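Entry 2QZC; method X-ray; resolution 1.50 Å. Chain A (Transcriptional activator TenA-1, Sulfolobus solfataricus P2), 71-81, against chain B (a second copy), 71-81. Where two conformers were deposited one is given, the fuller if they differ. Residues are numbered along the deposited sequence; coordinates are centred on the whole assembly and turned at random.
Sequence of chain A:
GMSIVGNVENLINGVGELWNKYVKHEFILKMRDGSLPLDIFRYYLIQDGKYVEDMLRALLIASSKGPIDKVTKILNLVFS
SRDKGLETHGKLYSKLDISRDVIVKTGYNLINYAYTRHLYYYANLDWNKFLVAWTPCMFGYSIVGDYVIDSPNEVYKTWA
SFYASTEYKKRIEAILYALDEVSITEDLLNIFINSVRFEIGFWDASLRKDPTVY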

# COMPACT_ATOMS: atom_id res chain seq x y z
N VAL A 71 3.55 -7.21 5.86
CA VAL A 71 2.76 -6.21 5.12
C VAL A 71 2.91 -6.33 3.59
O VAL A 71 1.91 -6.22 2.85
CB VAL A 71 2.95 -4.75 5.61
CG1 VAL A 71 2.61 -4.60 7.09
CG2 VAL A 71 4.31 -4.20 5.29
N THR A 72 4.14 -6.62 3.10
CA THR A 72 4.38 -6.79 1.66
C THR A 72 3.56 -7.96 1.08
O THR A 72 2.99 -7.85 -0.00
CB THR A 72 5.87 -6.98 1.37
OG1 THR A 72 6.58 -5.88 1.95
CG2 THR A 72 6.14 -7.02 -0.11
N LYS A 73 3.50 -9.07 1.83
CA LYS A 73 2.72 -10.25 1.42
C LYS A 73 1.24 -9.88 1.25
O LYS A 73 0.58 -10.25 0.28
CB LYS A 73 2.85 -11.37 2.46
CG LYS A 73 2.28 -12.73 2.05
CD LYS A 73 2.28 -13.70 3.24
CE LYS A 73 1.85 -15.10 2.83
NZ LYS A 73 2.86 -15.76 1.93
N ILE A 74 0.71 -9.14 2.22
CA ILE A 74 -0.70 -8.71 2.15
C ILE A 74 -0.94 -7.72 1.00
O ILE A 74 -1.88 -7.88 0.25
CB ILE A 74 -1.13 -8.05 3.52
CG1 ILE A 74 -1.15 -9.09 4.66
CG2 ILE A 74 -2.54 -7.34 3.40
CD1 ILE A 74 -1.24 -8.49 6.07
N LEU A 75 -0.09 -6.71 0.88
CA LEU A 75 -0.22 -5.67 -0.17
C LEU A 75 -0.11 -6.25 -1.58
O LEU A 75 -0.81 -5.78 -2.47
CB LEU A 75 0.76 -4.53 0.05
CG LEU A 75 0.57 -3.69 1.33
CD1 LEU A 75 1.81 -2.89 1.65
CD2 LEU A 75 -0.65 -2.79 1.21
N ASN A 76 0.77 -7.24 -1.76
CA ASN A 76 0.89 -7.92 -3.06
C ASN A 76 -0.45 -8.51 -3.49
O ASN A 76 -0.81 -8.43 -4.67
CB ASN A 76 1.93 -9.03 -2.99
CG ASN A 76 1.98 -9.86 -4.26
OD1 ASN A 76 1.56 -11.01 -4.26
ND2 ASN A 76 2.40 -9.25 -5.35
N LEU A 77 -1.16 -9.11 -2.54
CA LEU A 77 -2.47 -9.72 -2.80
C LEU A 77 -3.60 -8.72 -2.97
O LEU A 77 -4.47 -8.90 -3.82
CB LEU A 77 -2.79 -10.78 -1.73
CG LEU A 77 -1.81 -11.96 -1.70
CD1 LEU A 77 -2.07 -12.93 -0.57
CD2 LEU A 77 -1.80 -12.73 -3.03
N VAL A 78 -3.60 -7.68 -2.15
CA VAL A 78 -4.64 -6.65 -2.20
C VAL A 78 -4.55 -5.82 -3.48
O VAL A 78 -5.59 -5.57 -4.11
CB VAL A 78 -4.61 -5.77 -0.95
CG1 VAL A 78 -5.53 -4.51 -1.12
CG2 VAL A 78 -4.99 -6.59 0.28
N PHE A 79 -3.34 -5.43 -3.87
CA PHE A 79 -3.09 -4.63 -5.08
C PHE A 79 -2.69 -5.45 -6.33
O PHE A 79 -2.04 -4.94 -7.22
CB PHE A 79 -2.10 -3.49 -4.76
CG PHE A 79 -2.67 -2.48 -3.85
CD1 PHE A 79 -3.55 -1.52 -4.34
CD2 PHE A 79 -2.41 -2.50 -2.49
CE1 PHE A 79 -4.12 -0.58 -3.50
CE2 PHE A 79 -2.98 -1.59 -1.63
CZ PHE A 79 -3.84 -0.62 -2.15
N SER A 80 -3.13 -6.71 -6.40
CA SER A 80 -2.92 -7.58 -7.57
C SER A 80 -3.99 -7.29 -8.64
O SER A 80 -5.00 -6.61 -8.38
CB SER A 80 -3.02 -9.06 -7.18
OG SER A 80 -3.15 -9.91 -8.31
N SER A 81 -3.75 -7.83 -9.84
CA SER A 81 -4.68 -7.71 -10.99
C SER A 81 -4.67 -8.99 -11.85
O SER A 81 -5.03 -10.08 -11.37
CB SER A 81 -4.36 -6.47 -11.83
OG SER A 81 -2.98 -6.42 -12.19
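Chain B 71-81: VTKILNLVFSS

Two copies of one helix end meet in a nearly symmetric contact, in which each phenylalanine packs on the partner's helix and each asparagine side chain binds the partner's backbone, burying 504 Å² in all. Chain B repeats the conformation of chain A: residues 71-78 are helical, and Phe B79 is the first to leave helical geometry. The pairing order is reversed, residue 76 of each chain meeting 79 of the other: CA of Asn A76 is 5.0 Å from CA of Phe B79, and CA of Phe A79 5.0 Å from CA of Asn B76. The CA-to-CB bond of Phe B79 (chi1 m) points toward chain A; Leu A75 CD1 lies over one face of its ring, 3.9 Å from Phe B79 CE1, while Thr A72 CG2 sits at the ring edge, 4.3 Å from Phe B79 CD1. In return, Leu B75 CD1 covers a face of the Phe A79 ring, 3.6 Å from Phe A79 CZ. Phe B79 O accepts a hydrogen bond from Asn A76 ND2 (2.9 Å); Asn B76 ND2 likewise donates to Phe A79 O (2.9 Å). Weak bonds run from Asn B76 ND2 to Ser A81 OG (3.3 Å) and from Asn A76 ND2 to Ser B81 OG (3.4 Å), both serines being poorly ordered. Water 1 weakly bridges Phe A79 O (2.8 Å) and Phe B79 O (2.7 Å).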

# COMPACT_ATOMS: atom_id res chain seq x y z
N VAL B 71 -3.25 6.46 -7.27
CA VAL B 71 -2.46 5.71 -6.30
C VAL B 71 -2.59 4.20 -6.53
O VAL B 71 -1.59 3.50 -6.36
CB VAL B 71 -2.73 6.13 -4.82
CG1 VAL B 71 -2.48 7.63 -4.68
CG2 VAL B 71 -4.13 5.74 -4.34
N THR B 72 -3.77 3.73 -6.92
CA THR B 72 -3.97 2.30 -7.20
C THR B 72 -3.08 1.80 -8.35
O THR B 72 -2.52 0.72 -8.25
CB THR B 72 -5.47 1.99 -7.44
OG1 THR B 72 -6.20 2.32 -6.25
CG2 THR B 72 -5.66 0.53 -7.73
N LYS B 73 -2.94 2.61 -9.39
CA LYS B 73 -2.09 2.28 -10.54
C LYS B 73 -0.63 2.16 -10.11
O LYS B 73 0.07 1.21 -10.49
CB LYS B 73 -2.25 3.35 -11.64
N ILE B 74 -0.16 3.10 -9.30
CA ILE B 74 1.21 3.08 -8.78
C ILE B 74 1.43 1.86 -7.88
O ILE B 74 2.42 1.14 -8.07
CB ILE B 74 1.59 4.41 -8.03
CG1 ILE B 74 1.65 5.58 -9.01
CG2 ILE B 74 2.90 4.28 -7.21
CD1 ILE B 74 1.58 6.95 -8.34
N LEU B 75 0.52 1.64 -6.92
CA LEU B 75 0.69 0.53 -5.96
C LEU B 75 0.65 -0.85 -6.64
O LEU B 75 1.38 -1.75 -6.22
CB LEU B 75 -0.33 0.62 -4.83
CG LEU B 75 -0.24 1.86 -3.91
CD1 LEU B 75 -1.56 2.02 -3.16
CD2 LEU B 75 0.96 1.81 -2.97
N ASN B 76 -0.18 -0.99 -7.67
CA ASN B 76 -0.24 -2.25 -8.42
C ASN B 76 1.12 -2.60 -9.05
O ASN B 76 1.49 -3.78 -9.09
CB ASN B 76 -1.33 -2.22 -9.49
CG ASN B 76 -1.22 -3.39 -10.48
OD1 ASN B 76 -0.88 -3.18 -11.64
ND2 ASN B 76 -1.40 -4.61 -9.99
N LEU B 77 1.87 -1.59 -9.48
CA LEU B 77 3.18 -1.81 -10.09
C LEU B 77 4.29 -1.96 -9.07
O LEU B 77 5.23 -2.73 -9.27
CB LEU B 77 3.50 -0.68 -11.08
CG LEU B 77 2.51 -0.57 -12.24
CD1 LEU B 77 2.81 0.66 -13.08
CD2 LEU B 77 2.48 -1.82 -13.11
N VAL B 78 4.21 -1.21 -7.97
CA VAL B 78 5.21 -1.27 -6.91
C VAL B 78 5.13 -2.59 -6.14
O VAL B 78 6.15 -3.19 -5.86
CB VAL B 78 5.11 -0.04 -5.95
CG1 VAL B 78 5.99 -0.26 -4.69
CG2 VAL B 78 5.55 1.24 -6.67
N PHE B 79 3.92 -3.02 -5.78
CA PHE B 79 3.70 -4.30 -5.06
C PHE B 79 3.39 -5.49 -6.01
O PHE B 79 2.73 -6.43 -5.63
CB PHE B 79 2.69 -4.12 -3.90
CG PHE B 79 3.20 -3.19 -2.85
CD1 PHE B 79 4.11 -3.65 -1.89
CD2 PHE B 79 2.86 -1.84 -2.87
CE1 PHE B 79 4.66 -2.78 -0.95
CE2 PHE B 79 3.40 -0.95 -1.94
CZ PHE B 79 4.31 -1.42 -0.97
N SER B 80 3.93 -5.45 -7.24
CA SER B 80 3.79 -6.52 -8.24
C SER B 80 4.82 -7.64 -7.98
O SER B 80 5.69 -7.51 -7.10
CB SER B 80 4.02 -5.96 -9.66
OG SER B 80 3.91 -6.95 -10.66
N SER B 81 4.71 -8.71 -8.77
CA SER B 81 5.63 -9.87 -8.69
C SER B 81 5.75 -10.59 -10.04
O SER B 81 6.40 -10.08 -10.97
CB SER B 81 5.18 -10.84 -7.59
OG SER B 81 3.82 -11.21 -7.73
O HOH W 1 0.46 -6.23 -7.12